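Local structure of malate dehydrogenase (Pyrococcus horikoshii, 1V9N) at residues Gly97-Ala108 against Val120-Gly129; Gly145-Pro153 against Leu250-Ile258. The protein catalyses the NAD-dependent interconversion of (S)-malate and oxaloacetate as a homodimeric enzyme of the LDH2/MDH2 family. All coordinates share one frame; numbering follows the deposited sequence.

Contact 1 (Gly97-Ala108 against Val120-Gly129). With NDP (NADPH dihydro-nicotinamide-adenine-dinucleotide phosphate), chain B.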
# COMPACT_ATOMS: atom_id res chain seq x y z
N GLY A 97 -22.24 -6.58 0.30
CA GLY A 97 -20.96 -6.03 0.70
C GLY A 97 -21.06 -4.62 1.24
O GLY A 97 -20.37 -4.27 2.21
N GLN A 98 -21.91 -3.80 0.62
CA GLN A 98 -22.11 -2.42 1.05
C GLN A 98 -22.62 -2.35 2.49
O GLN A 98 -22.21 -1.47 3.25
CB GLN A 98 -23.11 -1.72 0.12
CG GLN A 98 -22.62 -1.48 -1.31
CD GLN A 98 -22.65 -2.73 -2.18
OE1 GLN A 98 -23.18 -3.77 -1.79
NE2 GLN A 98 -22.07 -2.62 -3.37
N VAL A 99 -23.51 -3.26 2.86
CA VAL A 99 -24.07 -3.30 4.21
C VAL A 99 -23.01 -3.76 5.20
O VAL A 99 -22.81 -3.13 6.24
CB VAL A 99 -25.30 -4.25 4.29
CG1 VAL A 99 -25.77 -4.39 5.74
CG2 VAL A 99 -26.43 -3.70 3.44
N VAL A 100 -22.32 -4.85 4.87
CA VAL A 100 -21.26 -5.36 5.73
C VAL A 100 -20.15 -4.31 5.89
O VAL A 100 -19.69 -4.05 7.01
CB VAL A 100 -20.65 -6.67 5.14
CG1 VAL A 100 -19.46 -7.12 5.98
CG2 VAL A 100 -21.72 -7.77 5.10
N GLY A 101 -19.74 -3.70 4.78
CA GLY A 101 -18.70 -2.69 4.82
C GLY A 101 -19.12 -1.42 5.56
O GLY A 101 -18.31 -0.81 6.26
N TYR A 102 -20.37 -1.02 5.40
CA TYR A 102 -20.89 0.17 6.07
C TYR A 102 -20.87 -0.00 7.59
O TYR A 102 -20.41 0.87 8.32
CB TYR A 102 -22.33 0.44 5.62
CG TYR A 102 -22.94 1.69 6.23
CD1 TYR A 102 -22.71 2.95 5.67
CD2 TYR A 102 -23.75 1.62 7.37
CE1 TYR A 102 -23.27 4.10 6.22
CE2 TYR A 102 -24.31 2.78 7.93
CZ TYR A 102 -24.06 4.01 7.34
OH TYR A 102 -24.63 5.15 7.86
N ARG A 103 -21.38 -1.14 8.06
CA ARG A 103 -21.42 -1.42 9.49
C ARG A 103 -20.03 -1.64 10.06
O ARG A 103 -19.74 -1.24 11.19
CB ARG A 103 -22.29 -2.66 9.78
CG ARG A 103 -23.74 -2.51 9.35
CD ARG A 103 -24.43 -1.37 10.10
NE ARG A 103 -25.69 -0.98 9.45
CZ ARG A 103 -26.44 0.05 9.83
NH1 ARG A 103 -26.07 0.80 10.86
NH2 ARG A 103 -27.55 0.33 9.17
N SER A 104 -19.16 -2.28 9.28
CA SER A 104 -17.80 -2.53 9.71
C SER A 104 -17.03 -1.22 9.85
O SER A 104 -16.29 -1.02 10.82
CB SER A 104 -17.07 -3.44 8.72
OG SER A 104 -17.59 -4.75 8.75
N MSE A 105 -17.19 -0.32 8.88
CA MSE A 105 -16.49 0.96 8.93
C MSE A 105 -17.03 1.84 10.05
O MSE A 105 -16.27 2.55 10.70
CB MSE A 105 -16.58 1.69 7.58
CG MSE A 105 -15.84 3.02 7.55
SE MSE A 105 -13.97 2.91 8.15
CE MSE A 105 -13.10 2.66 6.44
N LYS A 106 -18.34 1.80 10.28
CA LYS A 106 -18.95 2.57 11.36
C LYS A 106 -18.34 2.13 12.69
O LYS A 106 -18.06 2.96 13.56
CB LYS A 106 -20.47 2.35 11.41
CG LYS A 106 -21.27 3.16 10.40
CD LYS A 106 -21.18 4.66 10.71
CE LYS A 106 -21.99 5.48 9.73
NZ LYS A 106 -22.00 6.94 10.07
N LEU A 107 -18.12 0.83 12.85
CA LEU A 107 -17.54 0.31 14.09
C LEU A 107 -16.07 0.73 14.22
O LEU A 107 -15.61 1.06 15.32
CB LEU A 107 -17.64 -1.22 14.13
CG LEU A 107 -17.01 -1.90 15.35
CD1 LEU A 107 -17.74 -1.46 16.62
CD2 LEU A 107 -17.08 -3.41 15.19
N ALA A 108 -15.34 0.72 13.11
CA ALA A 108 -13.94 1.12 13.14
C ALA A 108 -13.84 2.60 13.56
O ALA A 108 -12.97 2.97 14.35
CB ALA A 108 -13.30 0.91 11.77
N VAL A 120 -11.09 -2.95 11.73
CA VAL A 120 -12.14 -3.95 11.63
C VAL A 120 -11.92 -4.74 10.35
O VAL A 120 -11.71 -4.17 9.28
CB VAL A 120 -13.55 -3.31 11.61
CG1 VAL A 120 -14.61 -4.40 11.44
CG2 VAL A 120 -13.80 -2.56 12.92
N ILE A 121 -11.94 -6.06 10.49
CA ILE A 121 -11.75 -6.94 9.35
C ILE A 121 -12.99 -7.81 9.22
O ILE A 121 -13.55 -8.27 10.22
CB ILE A 121 -10.49 -7.78 9.53
CG1 ILE A 121 -9.28 -6.83 9.62
CG2 ILE A 121 -10.32 -8.74 8.37
CD1 ILE A 121 -7.98 -7.50 9.91
N ALA A 122 -13.42 -8.04 7.99
CA ALA A 122 -14.61 -8.84 7.76
C ALA A 122 -14.40 -9.96 6.77
O ALA A 122 -13.66 -9.83 5.80
CB ALA A 122 -15.76 -7.92 7.29
N ARG A 123 -15.05 -11.09 7.03
CA ARG A 123 -14.99 -12.23 6.13
C ARG A 123 -16.44 -12.59 5.83
O ARG A 123 -17.36 -12.00 6.42
CB ARG A 123 -14.31 -13.43 6.79
CG ARG A 123 -15.13 -14.05 7.92
CD ARG A 123 -14.38 -15.19 8.58
NE ARG A 123 -15.18 -15.82 9.63
CZ ARG A 123 -14.66 -16.34 10.74
NH1 ARG A 123 -13.35 -16.30 10.93
NH2 ARG A 123 -15.44 -16.90 11.65
N ASN A 124 -16.63 -13.54 4.94
CA ASN A 124 -17.96 -14.01 4.56
C ASN A 124 -18.88 -12.87 4.13
O ASN A 124 -20.03 -12.78 4.55
CB ASN A 124 -18.59 -14.80 5.71
CG ASN A 124 -19.79 -15.62 5.27
OD1 ASN A 124 -19.93 -15.95 4.09
ND2 ASN A 124 -20.66 -15.97 6.22
N SER A 125 -18.35 -12.01 3.26
CA SER A 125 -19.10 -10.87 2.75
C SER A 125 -19.27 -11.02 1.22
O SER A 125 -19.08 -12.11 0.68
CB SER A 125 -18.35 -9.57 3.08
OG SER A 125 -19.07 -8.43 2.65
N ASN A 126 -19.61 -9.93 0.55
CA ASN A 126 -19.81 -9.93 -0.90
C ASN A 126 -19.17 -8.68 -1.51
O ASN A 126 -18.69 -7.82 -0.78
CB ASN A 126 -21.32 -9.97 -1.21
CG ASN A 126 -21.87 -11.38 -1.25
OD1 ASN A 126 -21.53 -12.16 -2.15
ND2 ASN A 126 -22.71 -11.73 -0.27
N HIS A 127 -19.17 -8.59 -2.83
CA HIS A 127 -18.58 -7.45 -3.53
C HIS A 127 -19.13 -6.15 -2.95
O HIS A 127 -20.34 -5.97 -2.89
CB HIS A 127 -18.89 -7.54 -5.02
CG HIS A 127 -18.34 -6.42 -5.84
ND1 HIS A 127 -19.07 -5.28 -6.13
CD2 HIS A 127 -17.14 -6.26 -6.45
CE1 HIS A 127 -18.34 -4.48 -6.89
NE2 HIS A 127 -17.17 -5.05 -7.09
N TYR A 128 -18.25 -5.24 -2.52
CA TYR A 128 -18.74 -4.00 -1.92
C TYR A 128 -18.57 -2.70 -2.71
O TYR A 128 -18.60 -1.61 -2.13
CB TYR A 128 -18.18 -3.84 -0.50
CG TYR A 128 -16.72 -3.41 -0.33
CD1 TYR A 128 -15.94 -2.98 -1.41
CD2 TYR A 128 -16.15 -3.36 0.95
CE1 TYR A 128 -14.63 -2.50 -1.22
CE2 TYR A 128 -14.85 -2.87 1.15
CZ TYR A 128 -14.10 -2.44 0.07
OH TYR A 128 -12.84 -1.91 0.28
N GLY A 129 -18.41 -2.79 -4.02
CA GLY A 129 -18.26 -1.59 -4.82
C GLY A 129 -16.91 -0.92 -4.68
O GLY A 129 -15.90 -1.60 -4.49
PA NDP B . -7.85 4.86 -11.32
O1A NDP B . -9.04 5.39 -11.93
O2A NDP B . -6.58 4.56 -12.08
O5B NDP B . -7.48 5.86 -10.07
C5B NDP B . -6.35 5.60 -9.21
C4B NDP B . -6.37 6.73 -8.16
O4B NDP B . -5.49 7.74 -8.69
C3B NDP B . -7.67 7.42 -7.87
O3B NDP B . -7.72 7.71 -6.44
C2B NDP B . -7.68 8.67 -8.66
O2B NDP B . -8.51 9.75 -8.19
C1B NDP B . -6.22 8.96 -8.74
N9A NDP B . -5.77 9.62 -10.00
C8A NDP B . -6.21 9.40 -11.34
N7A NDP B . -5.55 10.16 -12.18
C5A NDP B . -4.66 10.89 -11.44
C6A NDP B . -3.67 11.88 -11.74
N6A NDP B . -3.45 12.26 -13.00
N1A NDP B . -2.93 12.43 -10.71
C2A NDP B . -3.14 12.04 -9.41
N3A NDP B . -4.05 11.12 -9.04
C4A NDP B . -4.79 10.58 -10.10
O3 NDP B . -8.11 3.58 -10.45
PN NDP B . -8.58 2.08 -10.66
O1N NDP B . -7.47 1.25 -10.18
O2N NDP B . -8.91 2.03 -12.13
O5D NDP B . -9.87 2.03 -9.72
C5D NDP B . -11.12 1.41 -10.14
C4D NDP B . -12.20 1.52 -8.99
O4D NDP B . -12.71 0.22 -8.80
C3D NDP B . -11.70 1.98 -7.60
O3D NDP B . -12.66 2.89 -7.06
C2D NDP B . -11.53 0.70 -6.79
O2D NDP B . -11.70 0.94 -5.41
C1D NDP B . -12.62 -0.20 -7.43
N1N NDP B . -12.30 -1.65 -7.40
C2N NDP B . -13.16 -2.47 -6.61
C3N NDP B . -12.86 -3.89 -6.57
C7N NDP B . -13.71 -4.79 -5.78
O7N NDP B . -13.53 -6.01 -5.71
N7N NDP B . -14.77 -4.29 -5.08
C4N NDP B . -11.75 -4.37 -7.33
C5N NDP B . -10.92 -3.56 -8.09
C6N NDP B . -11.19 -2.19 -8.13
P2B NDP B . -9.91 10.14 -8.75
O1X NDP B . -9.83 11.61 -8.78
O2X NDP B . -10.98 9.67 -7.81
O3X NDP B . -10.10 9.55 -10.14
O HOH W 1 -22.88 -6.78 -2.47

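Contact 2 (Gly145-Pro153 against Leu250-Ile258). With NDP (NADPH dihydro-nicotinamide-adenine-dinucleotide phosphate), chain B.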
# COMPACT_ATOMS: atom_id res chain seq x y z
N GLY A 145 -9.02 7.24 6.88
CA GLY A 145 -9.69 5.98 6.64
C GLY A 145 -8.96 5.17 5.59
O GLY A 145 -8.53 5.71 4.56
N ILE A 146 -8.79 3.89 5.87
CA ILE A 146 -8.15 2.97 4.94
C ILE A 146 -9.07 1.77 4.74
O ILE A 146 -9.60 1.22 5.71
CB ILE A 146 -6.80 2.45 5.48
CG1 ILE A 146 -5.78 3.58 5.53
CG2 ILE A 146 -6.30 1.30 4.59
CD1 ILE A 146 -4.50 3.22 6.24
N SER A 147 -9.27 1.39 3.49
CA SER A 147 -10.10 0.24 3.19
C SER A 147 -9.51 -0.58 2.06
O SER A 147 -8.93 -0.04 1.12
CB SER A 147 -11.52 0.66 2.82
OG SER A 147 -12.34 -0.49 2.67
N MSE A 148 -9.67 -1.90 2.16
CA MSE A 148 -9.17 -2.83 1.16
C MSE A 148 -10.17 -3.97 1.08
O MSE A 148 -10.98 -4.17 1.99
CB MSE A 148 -7.83 -3.44 1.58
CG MSE A 148 -6.70 -2.47 1.85
SE MSE A 148 -5.19 -3.43 2.65
CE MSE A 148 -4.28 -1.91 3.43
N THR A 149 -10.09 -4.72 -0.02
CA THR A 149 -10.97 -5.86 -0.23
C THR A 149 -10.31 -6.78 -1.25
O THR A 149 -9.60 -6.32 -2.15
CB THR A 149 -12.35 -5.43 -0.78
OG1 THR A 149 -13.19 -6.59 -0.91
CG2 THR A 149 -12.21 -4.77 -2.15
N ASN A 150 -10.52 -8.09 -1.11
CA ASN A 150 -9.96 -9.00 -2.09
C ASN A 150 -11.09 -9.22 -3.10
O ASN A 150 -12.16 -8.61 -2.98
CB ASN A 150 -9.50 -10.31 -1.43
CG ASN A 150 -10.61 -11.05 -0.72
OD1 ASN A 150 -11.78 -10.68 -0.80
ND2 ASN A 150 -10.25 -12.11 -0.02
N SER A 151 -10.86 -10.07 -4.09
CA SER A 151 -11.88 -10.30 -5.09
C SER A 151 -11.66 -11.60 -5.84
O SER A 151 -10.82 -12.42 -5.45
CB SER A 151 -11.91 -9.14 -6.08
OG SER A 151 -10.68 -9.05 -6.79
N ARG A 152 -12.41 -11.78 -6.92
CA ARG A 152 -12.28 -12.98 -7.74
C ARG A 152 -10.91 -12.99 -8.39
O ARG A 152 -10.33 -11.93 -8.65
CB ARG A 152 -13.36 -12.99 -8.83
CG ARG A 152 -14.78 -12.96 -8.30
CD ARG A 152 -15.81 -13.08 -9.41
NE ARG A 152 -15.69 -12.01 -10.40
CZ ARG A 152 -15.05 -12.12 -11.56
NH1 ARG A 152 -14.46 -13.27 -11.89
NH2 ARG A 152 -14.99 -11.08 -12.38
N PRO A 153 -10.36 -14.18 -8.66
CA PRO A 153 -9.04 -14.25 -9.29
C PRO A 153 -9.09 -13.70 -10.72
O PRO A 153 -9.87 -14.18 -11.55
CB PRO A 153 -8.71 -15.74 -9.24
CG PRO A 153 -10.07 -16.39 -9.30
CD PRO A 153 -10.88 -15.52 -8.36
N LEU A 250 -1.06 -9.17 -2.63
CA LEU A 250 -0.95 -10.15 -1.55
C LEU A 250 -1.16 -9.51 -0.18
O LEU A 250 -1.76 -10.10 0.71
CB LEU A 250 0.41 -10.84 -1.59
CG LEU A 250 0.72 -11.69 -2.83
CD1 LEU A 250 1.99 -12.50 -2.57
CD2 LEU A 250 -0.46 -12.63 -3.13
N MSE A 251 -0.65 -8.30 -0.02
CA MSE A 251 -0.81 -7.58 1.23
C MSE A 251 -2.30 -7.50 1.53
O MSE A 251 -2.74 -7.78 2.64
CB MSE A 251 -0.23 -6.16 1.11
CG MSE A 251 -0.49 -5.27 2.31
SE MSE A 251 0.33 -3.52 2.11
CE MSE A 251 -1.08 -2.66 1.15
N VAL A 252 -3.08 -7.12 0.52
CA VAL A 252 -4.53 -7.02 0.67
C VAL A 252 -5.16 -8.35 1.11
O VAL A 252 -5.98 -8.37 2.03
CB VAL A 252 -5.20 -6.57 -0.64
CG1 VAL A 252 -6.72 -6.66 -0.52
CG2 VAL A 252 -4.78 -5.15 -0.98
N ASP A 253 -4.79 -9.44 0.45
CA ASP A 253 -5.34 -10.76 0.78
C ASP A 253 -4.90 -11.24 2.16
O ASP A 253 -5.64 -11.93 2.85
CB ASP A 253 -4.92 -11.80 -0.27
CG ASP A 253 -6.05 -12.17 -1.21
OD1 ASP A 253 -7.19 -12.41 -0.73
OD2 ASP A 253 -5.81 -12.24 -2.43
N ILE A 254 -3.68 -10.89 2.56
CA ILE A 254 -3.18 -11.29 3.86
C ILE A 254 -3.94 -10.54 4.96
O ILE A 254 -4.35 -11.14 5.95
CB ILE A 254 -1.66 -11.00 3.97
CG1 ILE A 254 -0.89 -11.93 3.02
CG2 ILE A 254 -1.18 -11.18 5.41
CD1 ILE A 254 0.60 -11.62 2.91
N LEU A 255 -4.15 -9.24 4.76
CA LEU A 255 -4.86 -8.43 5.75
C LEU A 255 -6.36 -8.68 5.75
O LEU A 255 -7.02 -8.56 6.79
CB LEU A 255 -4.57 -6.94 5.50
CG LEU A 255 -3.11 -6.51 5.71
CD1 LEU A 255 -2.93 -5.05 5.31
CD2 LEU A 255 -2.72 -6.72 7.17
N SER A 256 -6.90 -9.05 4.60
CA SER A 256 -8.33 -9.30 4.46
C SER A 256 -8.71 -10.78 4.61
O SER A 256 -9.34 -11.16 5.59
CB SER A 256 -8.83 -8.81 3.10
OG SER A 256 -8.60 -7.42 2.94
N GLY A 257 -8.32 -11.58 3.63
CA GLY A 257 -8.68 -12.99 3.63
C GLY A 257 -8.01 -13.93 4.61
O GLY A 257 -8.69 -14.73 5.25
N ILE A 258 -6.69 -13.85 4.73
CA ILE A 258 -5.96 -14.74 5.63
C ILE A 258 -6.17 -14.40 7.11
O ILE A 258 -6.52 -15.27 7.91
CB ILE A 258 -4.44 -14.73 5.33
CG1 ILE A 258 -4.18 -15.03 3.85
CG2 ILE A 258 -3.74 -15.78 6.19
CD1 ILE A 258 -4.72 -16.38 3.40
PA NDP B . -7.85 4.86 -11.32
O1A NDP B . -9.04 5.39 -11.93
O2A NDP B . -6.58 4.56 -12.08
O5B NDP B . -7.48 5.86 -10.07
C5B NDP B . -6.35 5.60 -9.21
C4B NDP B . -6.37 6.73 -8.16
O4B NDP B . -5.49 7.74 -8.69
C3B NDP B . -7.67 7.42 -7.87
O3B NDP B . -7.72 7.71 -6.44
C2B NDP B . -7.68 8.67 -8.66
O2B NDP B . -8.51 9.75 -8.19
C1B NDP B . -6.22 8.96 -8.74
N9A NDP B . -5.77 9.62 -10.00
C8A NDP B . -6.21 9.40 -11.34
N7A NDP B . -5.55 10.16 -12.18
C5A NDP B . -4.66 10.89 -11.44
C6A NDP B . -3.67 11.88 -11.74
N6A NDP B . -3.45 12.26 -13.00
N1A NDP B . -2.93 12.43 -10.71
C2A NDP B . -3.14 12.04 -9.41
N3A NDP B . -4.05 11.12 -9.04
C4A NDP B . -4.79 10.58 -10.10
O3 NDP B . -8.11 3.58 -10.45
PN NDP B . -8.58 2.08 -10.66
O1N NDP B . -7.47 1.25 -10.18
O2N NDP B . -8.91 2.03 -12.13
O5D NDP B . -9.87 2.03 -9.72
C5D NDP B . -11.12 1.41 -10.14
C4D NDP B . -12.20 1.52 -8.99
O4D NDP B . -12.71 0.22 -8.80
C3D NDP B . -11.70 1.98 -7.60
O3D NDP B . -12.66 2.89 -7.06
C2D NDP B . -11.53 0.70 -6.79
O2D NDP B . -11.70 0.94 -5.41
C1D NDP B . -12.62 -0.20 -7.43
N1N NDP B . -12.30 -1.65 -7.40
C2N NDP B . -13.16 -2.47 -6.61
C3N NDP B . -12.86 -3.89 -6.57
C7N NDP B . -13.71 -4.79 -5.78
O7N NDP B . -13.53 -6.01 -5.71
N7N NDP B . -14.77 -4.29 -5.08
C4N NDP B . -11.75 -4.37 -7.33
C5N NDP B . -10.92 -3.56 -8.09
C6N NDP B . -11.19 -2.19 -8.13
P2B NDP B . -9.91 10.14 -8.75
O1X NDP B . -9.83 11.61 -8.78
O2X NDP B . -10.98 9.67 -7.81
O3X NDP B . -10.10 9.55 -10.14

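Contact 1 (Gly97-Ala108 against Val120-Gly129)
Gly97 O meets the Tyr128 ring at its edge, near the ring plane, while Tyr134 and His280 stack on this ring. The His127 and Tyr128 rings are approached obliquely by the NADPH carboxamide nitrogen N7N, which lies 3.2 Å from His127 NE2 and donates a hydrogen bond to Gly129 O; Tyr63 OH is hydrogen-bonded to His127 ND1.

The segments belong to a beta-alpha-beta unit, in which helix 97-115 joins parallel strands 87-91 and 117-125. The axes of 97-108 and 120-123 approach to 8.3 Å at 158°, nearly antiparallel. At the helix start the backbones almost touch: Gly97 CA makes a CA-H...O contact of 3.2 Å with Asn126 O, and a CB would clash there. Ser125 OG, placed anti to the backbone N (chi1 -177°), reaches Val100 CB at 3.4 Å; its polar partner is His280 NE2. Val120 CG2 packs 3.7 Å from Ala108 CB, and the Val120 and Leu107 side chains cross at about a right angle. Ser104 OG turns back, sharing Val100 O with Ser104 N from the opposite face. One water ties the segments, accepting from Gly97 N and donating to Gln98 OE1 and, at 2.7 Å, to His127 O.

Contact 2 (Gly145-Pro153 against Leu250-Ile258)
Met148, a selenomethionine, provides most of the apolar contact, its extended chain reaching from strand 145-149 onto helix 250-258. Its SE lies 3.8 Å from Leu255 CD1. Its CE meets Met251 CE at 4.0 Å, the two side chains crossing at about a right angle. Val252 also presses on the backbone: with chi1 at 172°, its CG1 is anti to the backbone N and reaches Thr149 O at 3.3 Å, while CG2 is left to face Met148 SE.

The polar contact is a hydrogen bond from Asn150 ND2 to Asp253 OD1, 3.2 Å long with 153° at the hydrogen. Asp253 OD1 lies close to the Asn150 amide plane and is met nearly along its own C-O axis, although amide and carboxylate planes are turned 63° apart. Asn150 OD1 accepts from Cys279 N, and Asp253 OD2 bonds to Ser265 and Asn168, so both are held at both ends. A leucine in place of Asn150 would probably leave Asp253 OD1 without this donor and Cys279 N without its side-chain acceptor.

Toward the cofactor, Ser151 CB approaches the NADPH carboxamide oxygen O7N at 3.5 Å and Thr149 CG2 touches the same carboxamide. The strand runs between 278-285 and 170-174 in the mixed sheet; segment 250-258 of helix 242-258 crosses 145-149 almost perpendicularly, their axes 8.0 Å apart, and Leu250, Met251, Ile254 and Ile258 pack against the second subunit.

Overall arrangement
Both contacts are buried, their centres 12 Å apart, and each sets a helix against the same mixed sheet. Contact 1 joins neighbours in sequence within one crossover, whereas contact 2 brings together segments 97 residues apart, with its helix also reaching the dimer interface. Close backbone approach at a glycine, mostly small side chains along the helix and a bridging water characterise contact 1; contact 2 relies on a long selenomethionine and a direct amide-carboxylate hydrogen bond. They touch where Tyr128 OH probably hydrogen-bonds Ser147 OG at 2.8 Å and, separately, where Ile121 CD1 packs on Leu255 O. Strand-end and loop residues converge on the NADPH carboxamide: His127 and Gly129 from contact 1, Thr149 and Ser151 from contact 2.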